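Local coordinates for protein tricorn protease (Thermoplasma acidophilum, PDB 1K32) that cleaves peptides as a hexameric serine protease, probably degrading oligopeptides released by the proteasome, with beta propellers thought to gate substrate passage, at residues 162-170 / 183-191; 338-346 / 381-389. All coordinates share one frame; numbering follows the deposited sequence.

Interaction 1: residues 162-170 / 183-191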
# COMPACT_ATOMS: atom_id res chain seq x y z
N GLY A 162 -31.22 76.76 21.49
CA GLY A 162 -29.79 76.68 21.35
C GLY A 162 -29.10 75.65 22.23
O GLY A 162 -28.00 75.20 21.90
N ARG A 163 -29.70 75.27 23.36
CA ARG A 163 -29.03 74.30 24.21
C ARG A 163 -29.37 72.85 23.92
O ARG A 163 -30.50 72.52 23.55
CB ARG A 163 -29.25 74.62 25.69
CG ARG A 163 -30.61 75.14 26.07
CD ARG A 163 -30.66 75.37 27.56
NE ARG A 163 -32.00 75.69 28.02
CZ ARG A 163 -32.40 75.59 29.28
NH1 ARG A 163 -33.65 75.91 29.60
NH2 ARG A 163 -31.57 75.15 30.22
N ARG A 164 -28.37 71.99 24.09
CA ARG A 164 -28.52 70.56 23.84
C ARG A 164 -29.20 69.82 24.99
O ARG A 164 -28.88 70.05 26.16
CB ARG A 164 -27.14 69.94 23.58
CG ARG A 164 -26.28 70.71 22.57
CD ARG A 164 -25.10 69.87 22.09
NE ARG A 164 -23.81 70.57 22.15
CZ ARG A 164 -23.35 71.18 23.23
NH1 ARG A 164 -22.17 71.78 23.21
NH2 ARG A 164 -24.08 71.21 24.33
N VAL A 165 -30.14 68.95 24.65
CA VAL A 165 -30.85 68.13 25.63
C VAL A 165 -30.40 66.69 25.34
O VAL A 165 -30.52 66.21 24.22
CB VAL A 165 -32.38 68.22 25.49
CG1 VAL A 165 -33.05 67.43 26.61
CG2 VAL A 165 -32.82 69.68 25.54
N ILE A 166 -29.89 66.02 26.36
CA ILE A 166 -29.38 64.68 26.15
C ILE A 166 -30.13 63.60 26.90
O ILE A 166 -30.33 63.67 28.11
CB ILE A 166 -27.88 64.63 26.49
CG1 ILE A 166 -27.13 65.53 25.48
CG2 ILE A 166 -27.36 63.20 26.48
CD1 ILE A 166 -25.68 65.77 25.79
N GLY A 167 -30.56 62.60 26.14
CA GLY A 167 -31.26 61.48 26.72
C GLY A 167 -30.26 60.33 26.81
O GLY A 167 -29.66 59.94 25.80
N ARG A 168 -30.08 59.82 28.02
CA ARG A 168 -29.17 58.71 28.26
C ARG A 168 -29.98 57.46 28.53
O ARG A 168 -30.86 57.48 29.38
CB ARG A 168 -28.28 59.00 29.47
CG ARG A 168 -27.19 60.01 29.21
CD ARG A 168 -26.37 60.29 30.45
NE ARG A 168 -25.10 60.90 30.10
CZ ARG A 168 -24.10 61.13 30.95
NH1 ARG A 168 -22.98 61.68 30.48
NH2 ARG A 168 -24.22 60.83 32.25
N ASN A 169 -29.67 56.38 27.81
CA ASN A 169 -30.35 55.09 27.96
C ASN A 169 -31.85 55.22 27.76
O ASN A 169 -32.63 54.42 28.30
CB ASN A 169 -30.08 54.52 29.35
CG ASN A 169 -28.62 54.57 29.71
OD1 ASN A 169 -28.24 55.11 30.74
ND2 ASN A 169 -27.79 54.00 28.86
N THR A 170 -32.25 56.20 26.97
CA THR A 170 -33.66 56.48 26.74
C THR A 170 -34.44 55.69 25.67
O THR A 170 -35.49 56.15 25.19
CB THR A 170 -33.83 58.00 26.51
OG1 THR A 170 -32.77 58.48 25.66
CG2 THR A 170 -33.78 58.74 27.83
N THR A 183 -29.28 51.80 35.27
CA THR A 183 -29.18 52.12 33.85
C THR A 183 -30.46 52.76 33.29
O THR A 183 -30.59 52.91 32.07
CB THR A 183 -28.86 50.84 33.02
OG1 THR A 183 -27.92 50.02 33.73
CG2 THR A 183 -28.24 51.22 31.67
N ARG A 184 -31.40 53.15 34.16
CA ARG A 184 -32.66 53.75 33.70
C ARG A 184 -32.45 55.05 32.90
O ARG A 184 -31.51 55.79 33.15
CB ARG A 184 -33.58 54.03 34.91
CG ARG A 184 -32.99 55.01 35.92
CD ARG A 184 -33.82 55.06 37.21
NE ARG A 184 -33.32 56.08 38.13
CZ ARG A 184 -32.17 56.01 38.79
NH1 ARG A 184 -31.81 57.00 39.60
NH2 ARG A 184 -31.39 54.95 38.67
N GLY A 185 -33.34 55.30 31.94
CA GLY A 185 -33.23 56.49 31.10
C GLY A 185 -33.29 57.78 31.90
O GLY A 185 -34.18 57.95 32.73
N LYS A 186 -32.34 58.67 31.66
CA LYS A 186 -32.26 59.95 32.36
C LYS A 186 -32.02 61.08 31.34
O LYS A 186 -31.49 60.84 30.25
CB LYS A 186 -31.12 59.93 33.38
CG LYS A 186 -31.24 58.87 34.47
CD LYS A 186 -30.03 58.89 35.40
CE LYS A 186 -30.18 57.88 36.53
NZ LYS A 186 -29.17 58.04 37.61
N ILE A 187 -32.39 62.30 31.69
CA ILE A 187 -32.23 63.41 30.78
C ILE A 187 -31.37 64.53 31.36
O ILE A 187 -31.50 64.89 32.53
CB ILE A 187 -33.59 64.01 30.36
CG1 ILE A 187 -34.49 62.90 29.78
CG2 ILE A 187 -33.38 65.13 29.35
CD1 ILE A 187 -35.84 63.38 29.31
N TRP A 188 -30.48 65.06 30.53
CA TRP A 188 -29.61 66.15 30.94
C TRP A 188 -29.86 67.31 29.99
O TRP A 188 -30.27 67.10 28.85
CB TRP A 188 -28.14 65.75 30.84
CG TRP A 188 -27.66 64.75 31.84
CD1 TRP A 188 -28.05 63.45 31.96
CD2 TRP A 188 -26.64 64.95 32.83
NE1 TRP A 188 -27.33 62.82 32.95
CE2 TRP A 188 -26.46 63.72 33.51
CE3 TRP A 188 -25.86 66.05 33.22
CZ2 TRP A 188 -25.53 63.55 34.55
CZ3 TRP A 188 -24.94 65.89 34.25
CH2 TRP A 188 -24.78 64.64 34.91
N ILE A 189 -29.59 68.53 30.45
CA ILE A 189 -29.77 69.71 29.61
C ILE A 189 -28.62 70.69 29.79
O ILE A 189 -28.09 70.86 30.90
CB ILE A 189 -31.11 70.42 29.90
CG1 ILE A 189 -31.39 71.47 28.84
CG2 ILE A 189 -31.07 71.09 31.27
CD1 ILE A 189 -32.82 71.96 28.83
N GLU A 190 -28.22 71.33 28.70
CA GLU A 190 -27.13 72.29 28.74
C GLU A 190 -27.66 73.56 29.39
O GLU A 190 -28.76 74.00 29.08
CB GLU A 190 -26.65 72.56 27.32
CG GLU A 190 -25.29 73.23 27.21
CD GLU A 190 -24.87 73.44 25.76
OE1 GLU A 190 -23.70 73.76 25.51
OE2 GLU A 190 -25.73 73.29 24.87
N VAL A 191 -26.90 74.14 30.31
CA VAL A 191 -27.34 75.36 30.97
C VAL A 191 -26.42 76.53 30.60
O VAL A 191 -26.86 77.67 30.47
CB VAL A 191 -27.36 75.19 32.51
CG1 VAL A 191 -28.44 74.21 32.91
CG2 VAL A 191 -26.01 74.70 33.00
O HOH W 1 -26.68 59.97 34.04
O HOH W 2 -32.14 51.51 29.80

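Interaction 2: residues 338-346 / 381-389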
# COMPACT_ATOMS: atom_id res chain seq x y z
N ILE A 338 -43.12 18.09 17.72
CA ILE A 338 -42.69 16.74 18.00
C ILE A 338 -41.33 17.13 18.58
O ILE A 338 -40.55 17.82 17.92
CB ILE A 338 -42.54 15.92 16.69
CG1 ILE A 338 -43.93 15.56 16.15
CG2 ILE A 338 -41.71 14.68 16.94
CD1 ILE A 338 -43.90 14.65 14.92
N ARG A 339 -41.05 16.73 19.81
CA ARG A 339 -39.79 17.08 20.45
C ARG A 339 -38.68 16.05 20.27
O ARG A 339 -37.52 16.41 20.09
CB ARG A 339 -40.01 17.33 21.95
CG ARG A 339 -40.91 18.52 22.28
CD ARG A 339 -40.94 18.77 23.79
NE ARG A 339 -41.92 19.78 24.17
CZ ARG A 339 -41.86 21.07 23.84
NH1 ARG A 339 -42.82 21.90 24.24
NH2 ARG A 339 -40.85 21.53 23.11
N TYR A 340 -39.04 14.77 20.35
CA TYR A 340 -38.05 13.70 20.19
C TYR A 340 -38.67 12.54 19.42
O TYR A 340 -39.89 12.38 19.39
CB TYR A 340 -37.55 13.18 21.55
CG TYR A 340 -37.07 14.26 22.50
CD1 TYR A 340 -37.93 14.82 23.43
CD2 TYR A 340 -35.76 14.75 22.43
CE1 TYR A 340 -37.51 15.84 24.28
CE2 TYR A 340 -35.34 15.77 23.27
CZ TYR A 340 -36.22 16.31 24.19
OH TYR A 340 -35.82 17.32 25.03
N VAL A 341 -37.80 11.75 18.80
CA VAL A 341 -38.20 10.59 18.01
C VAL A 341 -37.12 9.52 18.22
O VAL A 341 -35.92 9.79 18.13
CB VAL A 341 -38.32 10.94 16.51
CG1 VAL A 341 -38.73 9.72 15.71
CG2 VAL A 341 -39.35 12.04 16.32
N ARG A 342 -37.56 8.30 18.50
CA ARG A 342 -36.64 7.20 18.76
C ARG A 342 -37.15 5.90 18.15
O ARG A 342 -38.36 5.68 18.06
CB ARG A 342 -36.49 7.03 20.28
CG ARG A 342 -35.08 6.79 20.76
CD ARG A 342 -34.17 7.98 20.48
NE ARG A 342 -34.34 9.09 21.43
CZ ARG A 342 -33.91 10.32 21.20
NH1 ARG A 342 -34.09 11.28 22.10
NH2 ARG A 342 -33.30 10.60 20.05
N ARG A 343 -36.23 5.04 17.74
CA ARG A 343 -36.57 3.75 17.17
C ARG A 343 -37.43 2.99 18.18
O ARG A 343 -37.09 2.89 19.35
CB ARG A 343 -35.27 2.98 16.87
CG ARG A 343 -35.32 1.47 17.07
CD ARG A 343 -36.13 0.78 16.00
NE ARG A 343 -35.75 -0.63 15.83
CZ ARG A 343 -35.92 -1.58 16.74
NH1 ARG A 343 -35.54 -2.82 16.48
NH2 ARG A 343 -36.46 -1.30 17.92
N GLY A 344 -38.57 2.46 17.72
CA GLY A 344 -39.47 1.74 18.60
C GLY A 344 -39.73 0.31 18.15
O GLY A 344 -40.33 -0.48 18.88
N GLY A 345 -39.27 -0.03 16.95
CA GLY A 345 -39.47 -1.37 16.43
C GLY A 345 -38.99 -1.46 14.99
O GLY A 345 -38.34 -0.55 14.49
N ASP A 346 -39.32 -2.56 14.32
CA ASP A 346 -38.91 -2.79 12.93
C ASP A 346 -39.22 -1.63 12.01
O ASP A 346 -38.36 -1.18 11.26
CB ASP A 346 -39.58 -4.05 12.39
CG ASP A 346 -39.03 -5.31 13.00
OD1 ASP A 346 -39.53 -6.40 12.65
OD2 ASP A 346 -38.10 -5.22 13.84
N VAL A 381 -40.78 17.01 29.14
CA VAL A 381 -39.78 15.97 28.89
C VAL A 381 -38.50 16.49 28.24
O VAL A 381 -38.54 17.31 27.31
CB VAL A 381 -40.41 14.87 28.00
CG1 VAL A 381 -39.37 13.81 27.63
CG2 VAL A 381 -41.60 14.22 28.74
N PHE A 382 -37.36 16.02 28.73
CA PHE A 382 -36.07 16.43 28.17
C PHE A 382 -35.20 15.28 27.71
O PHE A 382 -34.08 15.50 27.23
CB PHE A 382 -35.31 17.31 29.16
CG PHE A 382 -35.87 18.70 29.27
CD1 PHE A 382 -36.95 18.96 30.10
CD2 PHE A 382 -35.37 19.72 28.47
CE1 PHE A 382 -37.53 20.22 30.14
CE2 PHE A 382 -35.95 20.98 28.50
CZ PHE A 382 -37.04 21.23 29.34
N ALA A 383 -35.71 14.06 27.84
CA ALA A 383 -34.98 12.86 27.42
C ALA A 383 -35.95 11.70 27.26
O ALA A 383 -36.89 11.54 28.04
CB ALA A 383 -33.90 12.50 28.46
N MET A 384 -35.72 10.89 26.23
CA MET A 384 -36.57 9.73 25.99
C MET A 384 -35.81 8.61 25.28
O MET A 384 -35.02 8.86 24.38
CB MET A 384 -37.79 10.14 25.17
CG MET A 384 -38.84 9.05 25.03
SD MET A 384 -38.57 8.07 23.56
CE MET A 384 -39.56 8.96 22.37
N GLY A 385 -36.05 7.39 25.72
CA GLY A 385 -35.40 6.24 25.14
C GLY A 385 -36.38 5.09 25.11
O GLY A 385 -37.36 5.09 25.87
N VAL A 386 -36.13 4.10 24.26
CA VAL A 386 -37.02 2.95 24.16
C VAL A 386 -36.22 1.67 24.33
O VAL A 386 -35.10 1.58 23.83
CB VAL A 386 -37.73 2.90 22.79
CG1 VAL A 386 -38.68 1.72 22.73
CG2 VAL A 386 -38.48 4.22 22.55
N ASP A 387 -36.78 0.69 25.03
CA ASP A 387 -36.05 -0.56 25.21
C ASP A 387 -35.94 -1.22 23.84
O ASP A 387 -36.73 -0.95 22.94
CB ASP A 387 -36.76 -1.47 26.21
CG ASP A 387 -37.91 -2.23 25.60
OD1 ASP A 387 -37.75 -3.43 25.28
OD2 ASP A 387 -38.99 -1.62 25.43
N ARG A 388 -34.96 -2.10 23.70
CA ARG A 388 -34.73 -2.78 22.44
C ARG A 388 -35.85 -3.71 22.00
O ARG A 388 -35.98 -4.02 20.82
CB ARG A 388 -33.40 -3.53 22.49
CG ARG A 388 -32.94 -4.03 21.15
CD ARG A 388 -31.50 -4.49 21.17
NE ARG A 388 -31.13 -5.04 19.87
CZ ARG A 388 -29.97 -5.64 19.62
NH1 ARG A 388 -29.73 -6.10 18.40
NH2 ARG A 388 -29.07 -5.77 20.58
N ASN A 389 -36.68 -4.16 22.93
CA ASN A 389 -37.78 -5.04 22.57
C ASN A 389 -39.08 -4.28 22.32
O ASN A 389 -40.12 -4.88 22.04
CB ASN A 389 -37.97 -6.10 23.65
CG ASN A 389 -36.77 -7.03 23.77
OD1 ASN A 389 -36.08 -7.06 24.79
ND2 ASN A 389 -36.50 -7.77 22.70
O HOH W 3 -37.06 19.66 25.35

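Interaction 1: residues 162-170 / 183-191
Strands 163-168 and 186-190 run antiparallel with axes 4.6 Å apart, joined by backbone bonds in both directions at the hydrogen-bonded pairs I166-W188 and R168-K186, with V165-I189 and G167-I187 as the non-hydrogen-bonded pairs. W188 and R168 lie on one face of the sheet. The extended R168 chain passes its CD beside W188 NE1 and brings its guanidinium over one face of the indole toward the rim, tilted 52° to the ring plane; its CZ is 4.5 Å from the centroid of the five-membered ring, an off-centre cation-pi contact. A water in the plane of both groups is held by W188 NE1 (3.1 Å) and R168 NH2, tying their edges together. R168 NH1 binds the carbonyl of Y1009, and P1011 packs on both residues and on I166, so this face of the blade is docked against the start of helix 1011-1015. These are the two middle strands of a four-stranded blade (156-200) in the six-bladed beta propeller. On the opposite face V165 CG1 meets I187 CG2 at 3.6 Å, and its other methyl rests on I189 CD1; I187 and V165 also touch strand 207-212 of the next blade. Near the far end E190, its CG anti to the backbone N (chi1 -164°), stretches back so that OE2 takes the R164 backbone N on its anti lone pair (3.0 Å, 171°). The R164 guanidinium adds a salt bridge to OE2, its exact position doubtful, while OE1 goes to the G194 N. At the start of its strand R163 extends past E190, with I189 CD1 3.6 Å over its guanidinium centre. A serine in place of R163 would probably leave the I189 methyl without that flat cover.

Interaction 2: residues 338-346 / 381-389
Y340 and R342 both point from strand 338-343 toward strand 381-386 and meet mainly its backbone, the two strands lying nearly parallel (18°) with axes 6.8 Å apart and no backbone hydrogen bond between them. The Y340 ring comes edge-on: CE1 lies 3.5 Å from V381 O near the ring plane, and OH stands 3.3 Å from F382 CA. With CG anti to the carbonyl carbon (chi1 -51°), the ring reaches across to the start of the second strand, where a water 2.7 Å from Y340 OH also donates a weak bond to V381 O. R342 is folded at chi2 and chi3, and this bend turns its guanidinium edge-on to the M384 carbonyl: NE donates to M384 O over 3.0 Å, close to the guanidinium plane but tilted from the carbonyl plane, with NH1 adding only a weak second bond. The other end of the same group, NH2, makes a salt bridge to D302. Beneath the polar head, R342 CB sits 4.0 Å from M384 SD and close to V386 CG2, so the root of the arginine side chain lies between the methionine sulfur and a valine methyl. V386 in turn sets its CB 3.5 Å from R343 O and a methyl beside G344. Strands 338-343 and 381-386 are the first strands of successive blades in the seven-bladed beta propeller, and D302 belongs to strand 300-305, first in the blade before, so R342 bridges three blades. Within its own blade each strand pairs with the next, 348-355 and 392-397, while R339, next to Y340, turns to D359 and to E666 of helix 656-674.

In the fold
The two contacts lie in different beta propellers, on opposite sides of the chain's centre, with their own centres about 58 Å apart. Interaction 1 is a buried pairing inside one blade of the six-bladed propeller: a ladder of backbone bonds carries it, apolar side chains fill one face, an arginine works against an indole, and a carboxylate takes a backbone N-H. Interaction 2 is a surface contact between two blades of the seven-bladed propeller, without a ladder; side chains reaching from one strand to the carbonyls of another replace it. Interaction 1 also bonds E935 and Y936 of the peptidase S41 region; interaction 2 meets that region too, through V381 and F382 with R972 and K971.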